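Long-range contacts in LbaCas13a H328A (C2c2) (Lachnospiraceae bacterium NK4A179, PDB 5WLH), which binds a CRISPR guide RNA precursor and, as a Cas13a nuclease, probably uses the guide to find RNA targets, cleaving RNA at adenines: residues Glu490-Glu495 with Tyr928-Val932; Glu495-Gln499 with Asp605-Tyr609. All blocks are in the same frame, centred on the assembly; numbering follows the deposited sequence. Where two conformers were deposited one is given.

Contact 1: residues Glu490-Glu495 with Tyr928-Val932; sequences ELIKAE and YKQYV. With nucleotides of chain B.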
loop_
_atom_site.group_PDB
_atom_site.type_symbol
_atom_site.label_atom_id
_atom_site.label_comp_id
_atom_site.label_asym_id
_atom_site.label_seq_id
_atom_site.Cartn_x
_atom_site.Cartn_y
_atom_site.Cartn_z
ATOM N N GLU A 490 -2.956 3.590 15.352
ATOM C CA GLU A 490 -2.473 4.465 14.292
ATOM C C GLU A 490 -0.968 4.698 14.426
ATOM O O GLU A 490 -0.229 4.643 13.435
ATOM C CB GLU A 490 -3.242 5.785 14.323
ATOM C CG GLU A 490 -4.699 5.655 13.925
ATOM C CD GLU A 490 -5.326 7.011 13.738
ATOM O OE1 GLU A 490 -5.395 7.485 12.575
ATOM O OE2 GLU A 490 -5.713 7.605 14.773
ATOM N N LEU A 491 -0.494 4.928 15.648
ATOM C CA LEU A 491 0.942 5.098 15.865
ATOM C C LEU A 491 1.713 3.842 15.471
ATOM O O LEU A 491 2.763 3.933 14.824
ATOM C CB LEU A 491 1.214 5.443 17.328
ATOM C CG LEU A 491 0.782 6.841 17.804
ATOM C CD1 LEU A 491 0.950 6.906 19.311
ATOM C CD2 LEU A 491 1.622 7.913 17.137
ATOM N N ILE A 492 1.199 2.661 15.836
ATOM C CA ILE A 492 1.858 1.419 15.425
ATOM C C ILE A 492 1.935 1.342 13.909
ATOM O O ILE A 492 2.977 0.992 13.341
ATOM C CB ILE A 492 1.129 0.191 16.001
ATOM C CG1 ILE A 492 1.324 0.111 17.519
ATOM C CG2 ILE A 492 1.648 -1.098 15.328
ATOM C CD1 ILE A 492 0.455 -0.942 18.153
ATOM N N LYS A 493 0.838 1.678 13.228
ATOM C CA LYS A 493 0.837 1.631 11.769
ATOM C C LYS A 493 1.896 2.563 11.197
ATOM O O LYS A 493 2.666 2.168 10.316
ATOM C CB LYS A 493 -0.549 1.973 11.221
ATOM C CG LYS A 493 -0.690 1.639 9.733
ATOM C CD LYS A 493 -1.826 2.412 9.055
ATOM C CE LYS A 493 -1.855 2.172 7.534
ATOM N NZ LYS A 493 -1.443 0.787 7.158
ATOM N N ALA A 494 1.971 3.796 11.715
ATOM C CA ALA A 494 2.994 4.733 11.260
ATOM C C ALA A 494 4.373 4.100 11.362
ATOM O O ALA A 494 5.129 4.061 10.386
ATOM C CB ALA A 494 2.935 6.029 12.076
ATOM N N GLU A 495 4.682 3.538 12.529
ATOM C CA GLU A 495 6.022 3.003 12.738
ATOM C C GLU A 495 6.250 1.778 11.874
ATOM O O GLU A 495 7.324 1.625 11.280
ATOM C CB GLU A 495 6.215 2.657 14.222
ATOM C CG GLU A 495 7.622 2.175 14.581
ATOM C CD GLU A 495 7.750 1.993 16.088
ATOM O OE1 GLU A 495 7.196 1.000 16.607
ATOM O OE2 GLU A 495 8.369 2.861 16.747
ATOM N N TYR A 928 5.719 9.488 7.340
ATOM C CA TYR A 928 5.758 9.041 8.729
ATOM C C TYR A 928 5.611 10.218 9.689
ATOM O O TYR A 928 4.807 10.179 10.631
ATOM C CB TYR A 928 7.074 8.298 8.982
ATOM C CG TYR A 928 7.312 8.017 10.444
ATOM C CD1 TYR A 928 6.703 6.928 11.054
ATOM C CD2 TYR A 928 8.133 8.825 11.209
ATOM C CE1 TYR A 928 6.879 6.674 12.374
ATOM C CE2 TYR A 928 8.335 8.565 12.560
ATOM C CZ TYR A 928 7.709 7.469 13.123
ATOM O OH TYR A 928 7.866 7.154 14.446
ATOM N N LYS A 929 6.409 11.269 9.483
ATOM C CA LYS A 929 6.407 12.370 10.441
ATOM C C LYS A 929 5.040 13.046 10.492
ATOM O O LYS A 929 4.533 13.363 11.575
ATOM C CB LYS A 929 7.492 13.374 10.077
ATOM C CG LYS A 929 7.636 14.510 11.100
ATOM C CD LYS A 929 8.742 15.476 10.682
ATOM C CE LYS A 929 8.952 16.550 11.757
ATOM N NZ LYS A 929 10.249 17.260 11.597
ATOM N N GLN A 930 4.422 13.240 9.330
ATOM C CA GLN A 930 3.120 13.889 9.276
ATOM C C GLN A 930 2.049 13.027 9.913
ATOM O O GLN A 930 1.150 13.547 10.576
ATOM C CB GLN A 930 2.737 14.196 7.831
ATOM C CG GLN A 930 1.651 15.268 7.717
ATOM C CD GLN A 930 0.251 14.733 7.853
ATOM O OE1 GLN A 930 0.000 13.544 7.614
ATOM N NE2 GLN A 930 -0.700 15.625 8.193
ATOM N N TYR A 931 2.100 11.711 9.673
ATOM C CA TYR A 931 1.114 10.804 10.255
ATOM C C TYR A 931 1.194 10.835 11.777
ATOM O O TYR A 931 0.183 11.000 12.467
ATOM C CB TYR A 931 1.358 9.394 9.698
ATOM C CG TYR A 931 0.320 8.322 9.955
ATOM C CD1 TYR A 931 -0.940 8.608 10.484
ATOM C CD2 TYR A 931 0.614 6.999 9.643
ATOM C CE1 TYR A 931 -1.868 7.588 10.710
ATOM C CE2 TYR A 931 -0.291 6.001 9.853
ATOM C CZ TYR A 931 -1.521 6.286 10.391
ATOM O OH TYR A 931 -2.388 5.237 10.596
ATOM N N VAL A 932 2.402 10.741 12.318
ATOM C CA VAL A 932 2.547 10.772 13.769
ATOM C C VAL A 932 2.030 12.097 14.316
ATOM O O VAL A 932 1.321 12.134 15.325
ATOM C CB VAL A 932 4.015 10.516 14.155
ATOM C CG1 VAL A 932 4.248 10.802 15.634
ATOM C CG2 VAL A 932 4.426 9.063 13.799
ATOM P P A B 25 -10.073 6.282 8.762
ATOM O OP1 A B 25 -10.218 7.268 9.873
ATOM O OP2 A B 25 -11.044 6.284 7.645
ATOM O "O5'" A B 25 -8.617 6.474 8.164
ATOM C "C5'" A B 25 -8.079 5.569 7.208
ATOM C "C4'" A B 25 -6.651 5.230 7.537
ATOM O "O4'" A B 25 -5.790 6.366 7.249
ATOM C "C3'" A B 25 -6.390 4.856 8.999
ATOM O "O3'" A B 25 -5.419 3.818 9.035
ATOM C "C2'" A B 25 -5.742 6.109 9.567
ATOM O "O2'" A B 25 -4.908 5.875 10.684
ATOM C "C1'" A B 25 -4.947 6.590 8.363
ATOM N N9 A B 25 -4.554 7.990 8.445
ATOM C C8 A B 25 -5.228 9.014 9.065
ATOM N N7 A B 25 -4.585 10.157 9.025
ATOM C C5 A B 25 -3.416 9.849 8.344
ATOM C C6 A B 25 -2.316 10.630 7.974
ATOM N N6 A B 25 -2.232 11.931 8.260
ATOM N N1 A B 25 -1.302 10.028 7.319
ATOM C C2 A B 25 -1.389 8.723 7.035
ATOM N N3 A B 25 -2.382 7.885 7.340
ATOM C C4 A B 25 -3.370 8.519 7.993
ATOM P P A B 26 -5.903 2.302 9.109
ATOM O OP1 A B 26 -4.847 1.487 8.459
ATOM O OP2 A B 26 -7.321 2.251 8.690
ATOM O "O5'" A B 26 -5.871 1.990 10.663
ATOM C "C5'" A B 26 -4.654 1.765 11.368
ATOM C "C4'" A B 26 -4.928 0.913 12.582
ATOM O "O4'" A B 26 -5.709 1.692 13.530
ATOM C "C3'" A B 26 -5.753 -0.332 12.284
ATOM O "O3'" A B 26 -5.427 -1.345 13.229
ATOM C "C2'" A B 26 -7.176 0.159 12.528
ATOM O "O2'" A B 26 -8.137 -0.846 12.767
ATOM C "C1'" A B 26 -6.977 1.091 13.726
ATOM N N9 A B 26 -7.968 2.162 13.734
ATOM C C8 A B 26 -7.863 3.380 13.111
ATOM N N7 A B 26 -8.949 4.119 13.249
ATOM C C5 A B 26 -9.789 3.329 14.004
ATOM C C6 A B 26 -11.087 3.568 14.493
ATOM N N6 A B 26 -11.735 4.715 14.236
ATOM N N1 A B 26 -11.677 2.588 15.194
ATOM C C2 A B 26 -11.002 1.448 15.428
ATOM N N3 A B 26 -9.776 1.120 15.022
ATOM C C4 A B 26 -9.216 2.120 14.313
ATOM P P A B 28 -1.023 -3.003 8.084
ATOM O OP1 A B 28 -0.641 -4.179 8.893
ATOM O OP2 A B 28 -0.547 -1.648 8.430
ATOM O "O5'" A B 28 -0.525 -3.300 6.610
ATOM C "C5'" A B 28 -0.876 -2.431 5.561
ATOM C "C4'" A B 28 -1.572 -3.183 4.463
ATOM O "O4'" A B 28 -2.942 -3.500 4.838
ATOM C "C3'" A B 28 -1.731 -2.427 3.163
ATOM O "O3'" A B 28 -0.545 -2.376 2.410
ATOM C "C2'" A B 28 -2.832 -3.213 2.490
ATOM O "O2'" A B 28 -2.302 -4.448 2.043
ATOM C "C1'" A B 28 -3.752 -3.491 3.686
ATOM N N9 A B 28 -4.755 -2.427 3.828
ATOM C C8 A B 28 -4.783 -1.374 4.708
ATOM N N7 A B 28 -5.835 -0.581 4.525
ATOM C C5 A B 28 -6.522 -1.173 3.469
ATOM C C6 A B 28 -7.721 -0.842 2.812
ATOM N N6 A B 28 -8.491 0.216 3.136
ATOM N N1 A B 28 -8.116 -1.630 1.794
ATOM C C2 A B 28 -7.363 -2.698 1.486
ATOM N N3 A B 28 -6.230 -3.124 2.034
ATOM C C4 A B 28 -5.857 -2.300 3.036
HETATM O O HOH W 1 9.327 4.957 15.648
#

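Contact 2: residues Glu495-Gln499 with Asp605-Tyr609; sequences EEMLQ and DSFHY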
loop_
_atom_site.group_PDB
_atom_site.type_symbol
_atom_site.label_atom_id
_atom_site.label_comp_id
_atom_site.label_asym_id
_atom_site.label_seq_id
_atom_site.Cartn_x
_atom_site.Cartn_y
_atom_site.Cartn_z
ATOM N N GLU A 495 4.682 3.538 12.529
ATOM C CA GLU A 495 6.022 3.003 12.738
ATOM C C GLU A 495 6.250 1.778 11.874
ATOM O O GLU A 495 7.324 1.625 11.280
ATOM C CB GLU A 495 6.215 2.657 14.222
ATOM C CG GLU A 495 7.622 2.175 14.581
ATOM C CD GLU A 495 7.750 1.993 16.088
ATOM O OE1 GLU A 495 7.196 1.000 16.607
ATOM O OE2 GLU A 495 8.369 2.861 16.747
ATOM N N GLU A 496 5.259 0.874 11.823
ATOM C CA GLU A 496 5.427 -0.354 11.049
ATOM C C GLU A 496 5.546 -0.062 9.565
ATOM O O GLU A 496 6.332 -0.711 8.868
ATOM C CB GLU A 496 4.278 -1.322 11.330
ATOM C CG GLU A 496 4.378 -1.864 12.759
ATOM C CD GLU A 496 3.363 -2.949 13.098
ATOM O OE1 GLU A 496 2.413 -3.150 12.332
ATOM O OE2 GLU A 496 3.532 -3.603 14.160
ATOM N N MET A 497 4.800 0.925 9.065
ATOM C CA MET A 497 4.950 1.293 7.656
ATOM C C MET A 497 6.373 1.749 7.375
ATOM O O MET A 497 7.007 1.289 6.424
ATOM C CB MET A 497 3.969 2.407 7.266
ATOM C CG MET A 497 2.508 2.036 7.323
ATOM S SD MET A 497 1.921 1.083 5.933
ATOM C CE MET A 497 1.681 2.380 4.709
ATOM N N LEU A 498 6.898 2.654 8.210
ATOM C CA LEU A 498 8.237 3.166 7.953
ATOM C C LEU A 498 9.272 2.062 8.087
ATOM O O LEU A 498 10.216 1.989 7.287
ATOM C CB LEU A 498 8.563 4.325 8.899
ATOM C CG LEU A 498 9.935 4.958 8.622
ATOM C CD1 LEU A 498 9.924 5.635 7.254
ATOM C CD2 LEU A 498 10.305 5.946 9.730
ATOM N N GLN A 499 9.108 1.201 9.095
ATOM C CA GLN A 499 10.006 0.062 9.268
ATOM C C GLN A 499 10.029 -0.815 8.019
ATOM O O GLN A 499 11.096 -1.241 7.550
ATOM C CB GLN A 499 9.555 -0.755 10.482
ATOM C CG GLN A 499 10.517 -1.851 10.878
ATOM C CD GLN A 499 11.442 -1.386 11.972
ATOM O OE1 GLN A 499 11.032 -1.225 13.125
ATOM N NE2 GLN A 499 12.698 -1.142 11.618
ATOM N N ASP A 605 16.349 -4.161 12.179
ATOM C CA ASP A 605 16.638 -3.216 13.257
ATOM C C ASP A 605 15.319 -2.580 13.676
ATOM O O ASP A 605 14.791 -1.711 12.980
ATOM C CB ASP A 605 17.641 -2.154 12.806
ATOM C CG ASP A 605 18.147 -1.292 13.964
ATOM O OD1 ASP A 605 17.993 -1.699 15.137
ATOM O OD2 ASP A 605 18.719 -0.212 13.703
ATOM N N SER A 606 14.795 -3.012 14.823
ATOM C CA SER A 606 13.481 -2.578 15.279
ATOM C C SER A 606 13.507 -1.115 15.687
ATOM O O SER A 606 14.396 -0.690 16.434
ATOM C CB SER A 606 13.037 -3.430 16.469
ATOM O OG SER A 606 11.925 -2.827 17.127
ATOM N N PHE A 607 12.515 -0.343 15.217
ATOM C CA PHE A 607 12.366 1.028 15.685
ATOM C C PHE A 607 11.816 1.074 17.105
ATOM O O PHE A 607 12.026 2.068 17.807
ATOM C CB PHE A 607 11.430 1.821 14.766
ATOM C CG PHE A 607 11.999 2.123 13.391
ATOM C CD1 PHE A 607 13.367 2.159 13.165
ATOM C CD2 PHE A 607 11.141 2.393 12.325
ATOM C CE1 PHE A 607 13.872 2.443 11.899
ATOM C CE2 PHE A 607 11.639 2.689 11.053
ATOM C CZ PHE A 607 12.999 2.696 10.833
ATOM N N HIS A 608 11.132 0.015 17.539
ATOM C CA HIS A 608 10.414 -0.002 18.809
ATOM C C HIS A 608 11.298 -0.427 19.969
ATOM O O HIS A 608 11.147 0.095 21.081
ATOM C CB HIS A 608 9.201 -0.933 18.709
ATOM C CG HIS A 608 8.104 -0.601 19.669
ATOM N ND1 HIS A 608 7.522 -1.542 20.489
ATOM C CD2 HIS A 608 7.491 0.573 19.949
ATOM C CE1 HIS A 608 6.593 -0.963 21.230
ATOM N NE2 HIS A 608 6.553 0.319 20.921
ATOM N N TYR A 609 12.213 -1.368 19.738
ATOM C CA TYR A 609 13.040 -1.934 20.804
ATOM C C TYR A 609 14.505 -1.656 20.495
ATOM O O TYR A 609 15.078 -2.264 19.587
ATOM C CB TYR A 609 12.763 -3.431 20.968
ATOM C CG TYR A 609 11.373 -3.640 21.509
ATOM C CD1 TYR A 609 11.040 -3.182 22.774
ATOM C CD2 TYR A 609 10.377 -4.235 20.743
ATOM C CE1 TYR A 609 9.773 -3.333 23.289
ATOM C CE2 TYR A 609 9.094 -4.397 21.250
ATOM C CZ TYR A 609 8.798 -3.932 22.516
ATOM O OH TYR A 609 7.544 -4.051 23.041
#

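Contact 1: residues Glu490-Glu495 with Tyr928-Val932
A494 and Y931 meet where two antiparallel helices pack side by side at the bound RNA. Segments 490-495 and 928-932 run at 175° to each other, their axes 9.4 Å apart. Apolar packing centres on A494, whose CB rests 3.5 Å from CD2 of the Y931 ring and also meets CG2 of V932. The L491 and V932 side chains extend the patch, crossing at about a right angle where CD2 of L491 meets CG1 of V932. Y928 presents a ring edge to the helix backbone, with CD1 3.3 Å from the A494 carbonyl O.

No hydrogen bond joins the two segments directly; the polar links pass through RNA and water. The adenine of nucleotide 25 of chain B lies over one face of the Y931 ring, N3 3.3 Å above its plane, while A494 CB approaches obliquely. CG anti to the backbone N (chi1 -169°) sends the ring across segment 490-495, carrying its hydroxyl to the nucleotide's ribose. There the Y931 OH donates to O2' of the same chain B nucleotide (2.6 Å), which in turn donates to OE1 of E490 (2.5 Å), a relay consistent with recognition of the ribose 2'-hydroxyl. Q930 OE1 accepts almost straight from N6 of that nucleotide (174°), so sugar and base are both gripped. A water joins OE2 of E495 to the Y928 OH.

Around this buried seam, E490 has a second partner in R938. I492 faces helix 429-458, while Y928 and K929 lean on helix 960-974.

Contact 2: residues Glu495-Gln499 with Asp605-Tyr609
Q499 and F607 show how one side-chain amide can hold a loop against a helix. The loop, 605-609, ends the R-X4-H sequence signature of a HEPN nuclease domain with H608, the histidine that in this family is probably part of the RNA-cleaving site. In the first shell, the Q499 amide acts as donor and acceptor at once. Its OE1 takes the backbone N-H of F607 at 2.7 Å on a lone pair, in the carbonyl plane and nearly straight (167°), while NE2 makes a weak, bent bond to the D605 carbonyl O.

The same amide stacks on the F607 ring, their planes 29° apart, with NE2 3.6 Å above the ring centre. A bend at chi2 (96°) folds the Q499 chain over to this position. L498 crosses the ring at about a right angle and brings CG to 3.7 Å from CE2. With an alanine at F607, the Q499 amide would lose the surface it lies on and would probably turn more freely, and a gap would be likely to open beside L498.

E495 adds its carboxylate: OE2 lies near CB of F607, and OE1 comes 3.4 Å from CD2 of H608, the carboxylate and imidazole planes steeply inclined.

Farther out, I955 packs on both L498 and F607, K905 forms a salt bridge with D605, and N457 touches H608. The loop's own turn is fixed by S606 in an ST turn and ST motif, its OG accepting from the backbone N of both H608 and Y609, each at 3.0 Å.

Followed from the N terminus, the chain first reaches helix 486-517, which supplies one side of both contacts. E495 belongs to each, ending the 490-495 segment and beginning the 495-499 one. Contact 2 closes the shorter loop, about a hundred residues on, where the chain returns as the turn 605-609 after helix 588-602. Contact 1 closes a loop some four times longer, at helix 915-941, and so encloses contact 2 in sequence. Their centres lie about 10 Å apart, and L498 packs on Y928 between them. One helix thus ties the RNA-gripping helix 915-941 to the loop bearing the HEPN histidine.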